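PDB 7CUI: protection of telomeres protein 1 from Schizosaccharomyces pombe, which binds single-stranded telomeric DNA of consensus GGTTAC, protects the 3' overhang and regulates telomerase and telomere length, this chain being its C-terminal part. Local coordinates for residues R49-R54 against I166-Y171; T33-L38 against S90-P95. All coordinates share one frame; numbering follows the deposited sequence.

Contact 1 of 2, residues R49-R54 against I166-Y171; sequences RKHRLR and IYVKEY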
ATOM      1  N   ARG A  49      -5.371  14.336  -6.693  1.00 70.62           N
ATOM      2  CA  ARG A  49      -6.007  13.544  -7.735  1.00 70.65           C
ATOM      3  C   ARG A  49      -6.486  12.219  -7.141  1.00 64.56           C
ATOM      4  O   ARG A  49      -6.077  11.838  -6.049  1.00 64.77           O
ATOM      5  CB  ARG A  49      -5.036  13.304  -8.898  1.00 69.68           C
ATOM      6  CG  ARG A  49      -4.609  14.562  -9.642  1.00 74.14           C
ATOM      7  CD  ARG A  49      -3.975  14.265 -10.988  1.00 80.25           C
ATOM      8  NE  ARG A  49      -2.590  13.812 -10.918  1.00 83.23           N
ATOM      9  CZ  ARG A  49      -1.916  13.249 -11.921  1.00 83.26           C
ATOM     10  NH1 ARG A  49      -2.501  13.048 -13.091  1.00 83.02           N
ATOM     11  NH2 ARG A  49      -0.659  12.881 -11.744  1.00 73.49           N
ATOM     12  N   LYS A  50      -7.346  11.516  -7.883  1.00 62.21           N
ATOM     13  CA  LYS A  50      -7.978  10.288  -7.429  1.00 58.88           C
ATOM     14  C   LYS A  50      -8.058   9.337  -8.622  1.00 59.48           C
ATOM     15  O   LYS A  50      -8.814   9.589  -9.557  1.00 60.70           O
ATOM     16  CB  LYS A  50      -9.378  10.638  -6.908  1.00 58.11           C
ATOM     17  CG  LYS A  50      -9.820  10.010  -5.593  1.00 58.86           C
ATOM     18  CD  LYS A  50     -10.926  10.818  -4.930  1.00 62.12           C
ATOM     19  CE  LYS A  50     -11.305  10.360  -3.536  1.00 67.36           C
ATOM     20  NZ  LYS A  50     -12.582   9.606  -3.524  1.00 76.88           N
ATOM     21  N   HIS A  51      -7.254   8.263  -8.601  1.00 56.55           N
ATOM     22  CA  HIS A  51      -7.108   7.374  -9.750  1.00 58.62           C
ATOM     23  C   HIS A  51      -7.555   5.951  -9.421  1.00 53.70           C
ATOM     24  O   HIS A  51      -7.716   5.587  -8.259  1.00 52.93           O
ATOM     25  CB  HIS A  51      -5.657   7.322 -10.255  1.00 58.86           C
ATOM     26  CG  HIS A  51      -4.948   8.634 -10.312  1.00 64.28           C
ATOM     27  ND1 HIS A  51      -5.044   9.486 -11.398  1.00 63.03           N
ATOM     28  CD2 HIS A  51      -4.108   9.225  -9.437  1.00 64.43           C
ATOM     29  CE1 HIS A  51      -4.301  10.550 -11.182  1.00 65.30           C
ATOM     30  NE2 HIS A  51      -3.716  10.415  -9.986  1.00 67.53           N
ATOM     31  N   ARG A  52      -7.703   5.140 -10.475  1.00 51.15           N
ATOM     32  CA  ARG A  52      -8.080   3.738 -10.381  1.00 48.73           C
ATOM     33  C   ARG A  52      -7.116   2.923 -11.236  1.00 46.76           C
ATOM     34  O   ARG A  52      -6.847   3.285 -12.377  1.00 45.46           O
ATOM     35  CB  ARG A  52      -9.498   3.553 -10.924  1.00 52.23           C
ATOM     36  CG  ARG A  52     -10.130   2.208 -10.605  1.00 55.12           C
ATOM     37  CD  ARG A  52     -11.585   2.224 -11.031  1.00 61.56           C
ATOM     38  NE  ARG A  52     -11.858   1.261 -12.084  1.00 70.17           N
ATOM     39  CZ  ARG A  52     -12.447   0.090 -11.880  1.00 73.73           C
ATOM     40  NH1 ARG A  52     -12.830  -0.255 -10.662  1.00 78.27           N
ATOM     41  NH2 ARG A  52     -12.651  -0.730 -12.895  1.00 78.90           N
ATOM     42  N   LEU A  53      -6.600   1.822 -10.681  1.00 41.43           N
ATOM     43  CA  LEU A  53      -5.593   1.036 -11.377  1.00 44.66           C
ATOM     44  C   LEU A  53      -5.912  -0.452 -11.274  1.00 43.02           C
ATOM     45  O   LEU A  53      -6.489  -0.896 -10.288  1.00 43.88           O
ATOM     46  CB  LEU A  53      -4.214   1.315 -10.773  1.00 44.51           C
ATOM     47  CG  LEU A  53      -3.825   2.783 -10.635  1.00 47.54           C
ATOM     48  CD1 LEU A  53      -4.024   3.236  -9.205  1.00 49.81           C
ATOM     49  CD2 LEU A  53      -2.378   2.985 -11.034  1.00 51.46           C
ATOM     50  N   ARG A  54      -5.529  -1.206 -12.313  1.00 41.94           N
ATOM     51  CA  ARG A  54      -5.544  -2.657 -12.280  1.00 42.86           C
ATOM     52  C   ARG A  54      -4.099  -3.120 -12.141  1.00 42.01           C
ATOM     53  O   ARG A  54      -3.273  -2.851 -13.017  1.00 41.60           O
ATOM     54  CB  ARG A  54      -6.206  -3.236 -13.534  1.00 43.82           C
ATOM     55  CG  ARG A  54      -6.567  -4.708 -13.405  1.00 48.16           C
ATOM     56  CD  ARG A  54      -7.378  -5.251 -14.560  1.00 54.55           C
ATOM     57  NE  ARG A  54      -8.543  -4.424 -14.851  1.00 63.84           N
ATOM     58  CZ  ARG A  54      -9.806  -4.814 -14.729  1.00 66.85           C
ATOM     59  NH1 ARG A  54     -10.089  -6.039 -14.323  1.00 73.15           N
ATOM     60  NH2 ARG A  54     -10.784  -3.976 -15.023  1.00 70.07           N
ATOM     61  N   ILE A 166      -7.382  -1.145  -7.677  1.00 42.07           N
ATOM     62  CA  ILE A 166      -6.968  -0.378  -6.511  1.00 41.76           C
ATOM     63  C   ILE A 166      -7.319   1.089  -6.751  1.00 40.52           C
ATOM     64  O   ILE A 166      -7.143   1.588  -7.860  1.00 39.34           O
ATOM     65  CB  ILE A 166      -5.455  -0.578  -6.252  1.00 40.23           C
ATOM     66  CG1 ILE A 166      -4.980   0.051  -4.940  1.00 41.09           C
ATOM     67  CG2 ILE A 166      -4.627  -0.077  -7.425  1.00 41.36           C
ATOM     68  CD1 ILE A 166      -5.681  -0.480  -3.720  1.00 45.59           C
ATOM     69  N   TYR A 167      -7.837   1.761  -5.713  1.00 41.11           N
ATOM     70  CA  TYR A 167      -8.011   3.205  -5.762  1.00 42.61           C
ATOM     71  C   TYR A 167      -6.871   3.865  -4.997  1.00 43.05           C
ATOM     72  O   TYR A 167      -6.517   3.416  -3.909  1.00 45.57           O
ATOM     73  CB  TYR A 167      -9.314   3.651  -5.096  1.00 44.37           C
ATOM     74  CG  TYR A 167     -10.591   3.050  -5.621  1.00 46.88           C
ATOM     75  CD1 TYR A 167     -10.685   2.538  -6.904  1.00 48.80           C
ATOM     76  CD2 TYR A 167     -11.732   3.037  -4.834  1.00 50.18           C
ATOM     77  CE1 TYR A 167     -11.870   2.000  -7.382  1.00 52.03           C
ATOM     78  CE2 TYR A 167     -12.926   2.507  -5.296  1.00 52.70           C
ATOM     79  CZ  TYR A 167     -12.996   1.987  -6.576  1.00 51.72           C
ATOM     80  OH  TYR A 167     -14.169   1.460  -7.032  1.00 53.84           O
ATOM     81  N   VAL A 168      -6.314   4.939  -5.563  1.00 43.19           N
ATOM     82  CA  VAL A 168      -5.267   5.691  -4.889  1.00 41.40           C
ATOM     83  C   VAL A 168      -5.656   7.164  -4.852  1.00 44.04           C
ATOM     84  O   VAL A 168      -6.227   7.683  -5.807  1.00 44.37           O
ATOM     85  CB  VAL A 168      -3.877   5.489  -5.528  1.00 39.17           C
ATOM     86  CG1 VAL A 168      -3.459   4.027  -5.538  1.00 35.97           C
ATOM     87  CG2 VAL A 168      -3.772   6.098  -6.921  1.00 38.70           C
ATOM     88  N   LYS A 169      -5.353   7.815  -3.723  1.00 44.54           N
ATOM     89  CA  LYS A 169      -5.467   9.259  -3.617  1.00 46.27           C
ATOM     90  C   LYS A 169      -4.066   9.866  -3.616  1.00 45.86           C
ATOM     91  O   LYS A 169      -3.224   9.502  -2.800  1.00 47.44           O
ATOM     92  CB  LYS A 169      -6.332   9.674  -2.422  1.00 47.45           C
ATOM     93  CG  LYS A 169      -6.014   9.023  -1.084  1.00 46.56           C
ATOM     94  CD  LYS A 169      -7.108   9.242  -0.061  1.00 48.03           C
ATOM     95  CE  LYS A 169      -6.984   8.323   1.135  1.00 49.63           C
ATOM     96  NZ  LYS A 169      -8.126   8.474   2.069  1.00 56.18           N
ATOM     97  N   GLU A 170      -3.838  10.772  -4.570  1.00 47.25           N
ATOM     98  CA  GLU A 170      -2.566  11.446  -4.768  1.00 50.55           C
ATOM     99  C   GLU A 170      -2.596  12.758  -3.993  1.00 50.14           C
ATOM    100  O   GLU A 170      -3.600  13.466  -4.019  1.00 53.07           O
ATOM    101  CB  GLU A 170      -2.384  11.714  -6.262  1.00 54.37           C
ATOM    102  CG  GLU A 170      -0.997  12.189  -6.656  1.00 59.74           C
ATOM    103  CD  GLU A 170      -0.801  12.235  -8.163  1.00 64.73           C
ATOM    104  OE1 GLU A 170      -1.806  12.143  -8.891  1.00 65.89           O
ATOM    105  OE2 GLU A 170       0.354  12.353  -8.608  1.00 73.43           O
ATOM    106  N   TYR A 171      -1.488  13.071  -3.313  1.00 47.85           N
ATOM    107  CA  TYR A 171      -1.424  14.223  -2.427  1.00 49.09           C
ATOM    108  C   TYR A 171       0.034  14.565  -2.140  1.00 48.51           C
ATOM    109  O   TYR A 171       0.929  13.780  -2.440  1.00 47.49           O
ATOM    110  CB  TYR A 171      -2.149  13.927  -1.111  1.00 50.27           C
ATOM    111  CG  TYR A 171      -1.472  12.882  -0.258  1.00 50.14           C
ATOM    112  CD1 TYR A 171      -1.604  11.533  -0.545  1.00 48.05           C
ATOM    113  CD2 TYR A 171      -0.682  13.241   0.825  1.00 51.67           C
ATOM    114  CE1 TYR A 171      -0.969  10.568   0.220  1.00 47.06           C
ATOM    115  CE2 TYR A 171      -0.045  12.289   1.605  1.00 49.01           C
ATOM    116  CZ  TYR A 171      -0.193  10.946   1.303  1.00 47.45           C
ATOM    117  OH  TYR A 171       0.426   9.997   2.063  1.00 43.62           O
TER
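Glu170 OE1 is gripped by two residues of the opposing strand, His51 and Arg49. The His51 bond is short and straight: NE2 stands 2.8 Å from Glu170 OE1 with an N-H...O angle of 173°, and the oxygen lies almost in the plane of the imidazole ring. It is met on its anti side, somewhat out of the carboxylate plane. With CG anti to the backbone N (chi1 -170°) and an extended chain beyond it, glutamate is long enough to bring its carboxylate to both partners. Arg49 runs beside it, pointing the same way, and forms a salt bridge from NE to Glu170 OE1 at 2.7 Å; as a hydrogen bond this one is strongly bent and weak, while the one from Arg49 NH2 to Glu170 OE2 is weak because it is long. His51 CE1 lies 3.4 Å above one face of the Arg49 guanidinium, toward its rim, while both residues turn toward OE1 of the buried Glu170, which probably stays ionised. Arg49 NH2 also reaches Ile37 O in the neighbouring helix.

The backbones run antiparallel, with His51 facing Val168 and Leu53 facing Ile166 as hydrogen-bonded pairs; His51 N to Val168 O measures 3.0 Å. On the face shared with His51, branched aliphatic residues fill the interior: Leu53 CB rests 3.6 Å from Ile166 CG2, and Leu53 CD1 meets Val168 CG2 at 3.7 Å, the two side chains crossing at about a right angle. On the other face the methylenes of Arg52 lie alongside Tyr167, CD 3.7 Å from CE1, while the tyrosine hydroxyl bonds to Glu25 O. In the order of its strands the curled sheet matches an OB-fold barrel, in which this pairing of the first and fourth strands helps close the cylinder.

Contact 2 of 2, residues T33-L38 against S90-P95; sequences TISTIL and SNVTLP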
ATOM      1  N   THR A  33      -3.509   4.304 -16.063  1.00 53.99           N
ATOM      2  CA  THR A  33      -2.275   3.556 -15.853  1.00 50.97           C
ATOM      3  C   THR A  33      -1.279   4.363 -15.025  1.00 52.79           C
ATOM      4  O   THR A  33      -1.402   5.579 -14.904  1.00 55.94           O
ATOM      5  CB  THR A  33      -1.581   3.175 -17.167  1.00 51.22           C
ATOM      6  OG1 THR A  33      -1.112   4.383 -17.769  1.00 52.50           O
ATOM      7  CG2 THR A  33      -2.460   2.391 -18.120  1.00 47.92           C
ATOM      8  N   ILE A  34      -0.271   3.658 -14.494  1.00 51.46           N
ATOM      9  CA  ILE A  34       0.785   4.252 -13.690  1.00 51.26           C
ATOM     10  C   ILE A  34       1.666   5.128 -14.580  1.00 55.65           C
ATOM     11  O   ILE A  34       2.224   6.120 -14.112  1.00 60.21           O
ATOM     12  CB  ILE A  34       1.587   3.169 -12.935  1.00 46.14           C
ATOM     13  CG1 ILE A  34       0.714   2.438 -11.911  1.00 42.27           C
ATOM     14  CG2 ILE A  34       2.832   3.756 -12.282  1.00 46.02           C
ATOM     15  CD1 ILE A  34       1.339   1.192 -11.316  1.00 38.43           C
ATOM     16  N   SER A  35       1.771   4.760 -15.866  1.00 56.38           N
ATOM     17  CA  SER A  35       2.531   5.545 -16.823  1.00 56.44           C
ATOM     18  C   SER A  35       1.907   6.930 -16.966  1.00 55.70           C
ATOM     19  O   SER A  35       2.624   7.926 -16.965  1.00 55.53           O
ATOM     20  CB  SER A  35       2.642   4.841 -18.148  1.00 56.97           C
ATOM     21  OG  SER A  35       3.709   5.383 -18.914  1.00 60.47           O
ATOM     22  N   THR A  36       0.570   6.971 -17.052  1.00 56.92           N
ATOM     23  CA  THR A  36      -0.193   8.203 -17.211  1.00 60.50           C
ATOM     24  C   THR A  36      -0.028   9.092 -15.979  1.00 61.87           C
ATOM     25  O   THR A  36       0.096  10.312 -16.102  1.00 66.93           O
ATOM     26  CB  THR A  36      -1.671   7.904 -17.508  1.00 59.08           C
ATOM     27  OG1 THR A  36      -1.729   7.117 -18.697  1.00 60.04           O
ATOM     28  CG2 THR A  36      -2.515   9.145 -17.694  1.00 57.05           C
ATOM     29  N   ILE A  37      -0.022   8.464 -14.795  1.00 58.37           N
ATOM     30  CA  ILE A  37       0.065   9.168 -13.526  1.00 58.94           C
ATOM     31  C   ILE A  37       1.404   9.896 -13.425  1.00 59.09           C
ATOM     32  O   ILE A  37       1.448  11.029 -12.951  1.00 59.49           O
ATOM     33  CB  ILE A  37      -0.182   8.204 -12.343  1.00 55.82           C
ATOM     34  CG1 ILE A  37      -1.660   7.821 -12.225  1.00 55.52           C
ATOM     35  CG2 ILE A  37       0.359   8.762 -11.030  1.00 55.19           C
ATOM     36  CD1 ILE A  37      -1.931   6.706 -11.243  1.00 53.72           C
ATOM     37  N   LEU A  38       2.485   9.245 -13.873  1.00 59.62           N
ATOM     38  CA  LEU A  38       3.828   9.789 -13.725  1.00 67.18           C
ATOM     39  C   LEU A  38       4.207  10.645 -14.936  1.00 71.44           C
ATOM     40  O   LEU A  38       4.969  11.601 -14.798  1.00 74.11           O
ATOM     41  CB  LEU A  38       4.839   8.659 -13.487  1.00 64.65           C
ATOM     42  CG  LEU A  38       4.597   7.756 -12.271  1.00 63.19           C
ATOM     43  CD1 LEU A  38       5.637   6.647 -12.192  1.00 59.58           C
ATOM     44  CD2 LEU A  38       4.576   8.546 -10.970  1.00 61.01           C
ATOM     45  N   SER A  90       1.483  -1.161 -17.799  1.00 55.96           N
ATOM     46  CA  SER A  90       2.456  -0.340 -18.503  1.00 56.99           C
ATOM     47  C   SER A  90       3.879  -0.497 -17.957  1.00 57.03           C
ATOM     48  O   SER A  90       4.736   0.330 -18.257  1.00 53.02           O
ATOM     49  CB  SER A  90       2.025   1.108 -18.521  1.00 58.93           C
ATOM     50  OG  SER A  90       1.837   1.608 -17.204  1.00 59.36           O
ATOM     51  N   ASN A  91       4.123  -1.549 -17.161  1.00 57.58           N
ATOM     52  CA  ASN A  91       5.457  -1.942 -16.718  1.00 59.52           C
ATOM     53  C   ASN A  91       6.143  -0.849 -15.899  1.00 56.71           C
ATOM     54  O   ASN A  91       7.367  -0.733 -15.932  1.00 61.54           O
ATOM     55  CB  ASN A  91       6.352  -2.402 -17.876  1.00 65.96           C
ATOM     56  CG  ASN A  91       6.344  -3.903 -18.061  1.00 73.19           C
ATOM     57  OD1 ASN A  91       5.293  -4.536 -17.991  1.00 79.84           O
ATOM     58  ND2 ASN A  91       7.513  -4.482 -18.285  1.00 79.06           N
ATOM     59  N   VAL A  92       5.358  -0.063 -15.152  1.00 52.58           N
ATOM     60  CA  VAL A  92       5.920   0.948 -14.265  1.00 51.30           C
ATOM     61  C   VAL A  92       5.309   0.797 -12.875  1.00 45.61           C
ATOM     62  O   VAL A  92       4.133   0.458 -12.746  1.00 44.03           O
ATOM     63  CB  VAL A  92       5.752   2.379 -14.814  1.00 55.34           C
ATOM     64  CG1 VAL A  92       6.895   2.757 -15.741  1.00 57.22           C
ATOM     65  CG2 VAL A  92       4.409   2.582 -15.499  1.00 57.65           C
ATOM     66  N   THR A  93       6.123   1.068 -11.847  1.00 40.73           N
ATOM     67  CA  THR A  93       5.732   0.808 -10.470  1.00 38.58           C
ATOM     68  C   THR A  93       5.300   2.093  -9.768  1.00 39.08           C
ATOM     69  O   THR A  93       5.646   3.192 -10.191  1.00 39.63           O
ATOM     70  CB  THR A  93       6.829   0.064  -9.694  1.00 34.90           C
ATOM     71  OG1 THR A  93       7.994   0.880  -9.591  1.00 37.91           O
ATOM     72  CG2 THR A  93       7.195  -1.268 -10.306  1.00 32.37           C
ATOM     73  N   LEU A  94       4.534   1.925  -8.686  1.00 37.94           N
ATOM     74  CA  LEU A  94       4.081   3.018  -7.845  1.00 37.63           C
ATOM     75  C   LEU A  94       4.043   2.524  -6.398  1.00 37.41           C
ATOM     76  O   LEU A  94       3.547   1.426  -6.141  1.00 36.77           O
ATOM     77  CB  LEU A  94       2.694   3.456  -8.333  1.00 35.92           C
ATOM     78  CG  LEU A  94       2.174   4.782  -7.780  1.00 36.23           C
ATOM     79  CD1 LEU A  94       2.873   5.961  -8.442  1.00 37.00           C
ATOM     80  CD2 LEU A  94       0.668   4.888  -7.966  1.00 34.78           C
ATOM     81  N   PRO A  95       4.610   3.283  -5.425  1.00 36.62           N
ATOM     82  CA  PRO A  95       4.465   2.959  -4.007  1.00 33.02           C
ATOM     83  C   PRO A  95       3.146   3.513  -3.476  1.00 32.31           C
ATOM     84  O   PRO A  95       2.919   4.720  -3.485  1.00 35.92           O
ATOM     85  CB  PRO A  95       5.680   3.645  -3.368  1.00 34.27           C
ATOM     86  CG  PRO A  95       5.945   4.848  -4.256  1.00 36.32           C
ATOM     87  CD  PRO A  95       5.451   4.474  -5.639  1.00 37.77           C
TER
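Ile34, Leu94 and Val92 meet where the short helix 34-38, just ahead of the first long strand, packs against the start of strand 93-99 in what the strand order marks as an OB-fold barrel. The helix and strand axes are 68° apart, so the helix lies across the strand; Ile34 spans Val92 to Leu94, and Leu38 adds to the Leu94 end.

Ile34 carries much of the packing because both its branches bear on the same two residues. Its CG2, anti to the backbone N, touches Val92 CG2 at 3.8 Å and Leu94 CB at 4.0 Å, and also meets Thr93 O; its other branch ends in CD1, which lies against the Val92 carbonyl and Leu94 CB. A beta-branched residue suits this place, since it spreads over Val92 in the loop and Leu94 in the strand from a single helical position. Behind it, Leu53 and Val55 of strand 49-73 pack on the same isoleucine.

Leu94 crosses both helix residues obliquely. Its chi2 of 75° turns the CD1 methyl to a point 4.0 Å from Leu38 CD2, one helical turn beyond Ile34, and Trp191 of strand 190-198 adjoins both leucines. The pair packs by aliphatic contact, Leu94 buried and Leu38 partly exposed. Leu38 also packs on an aromatic side chain of another protein, and Thr93 OG1 is hydrogen-bonded to an aromatic side chain there, so this edge of the contact borders a partner surface.

Val92, with its short side chain, lies close to the helix start, where its CG2 sits near Ser35 CA. Two residues earlier, the small Ser90, whose backbone N is bonded to Asp88 OD1, turns its hydroxyl to the helix: Ser35 N makes a weak hydrogen bond of 3.4 Å to Ser90 OG, with an N-H...O angle of 141°.

From the N terminus, helix 34-38 comes first and is followed, after a partly unmodelled loop, by the strand that starts contact 1. Contact 2 closes when the chain returns at 90-95, after the long hairpin of strands 49-73 and 77-87; contact 1 closes later, at 166-171, after the helices between 100 and 158. The segments therefore alternate and the two loops cross, neither nesting in the other. They also touch directly: Leu53 and His51 of contact 1 pack against the helix of contact 2, and the centres are about 11 Å apart. Contact 2 ties helix 34-38 to the start of strand 93-99, while contact 1 pairs strands 49-73 and 163-171.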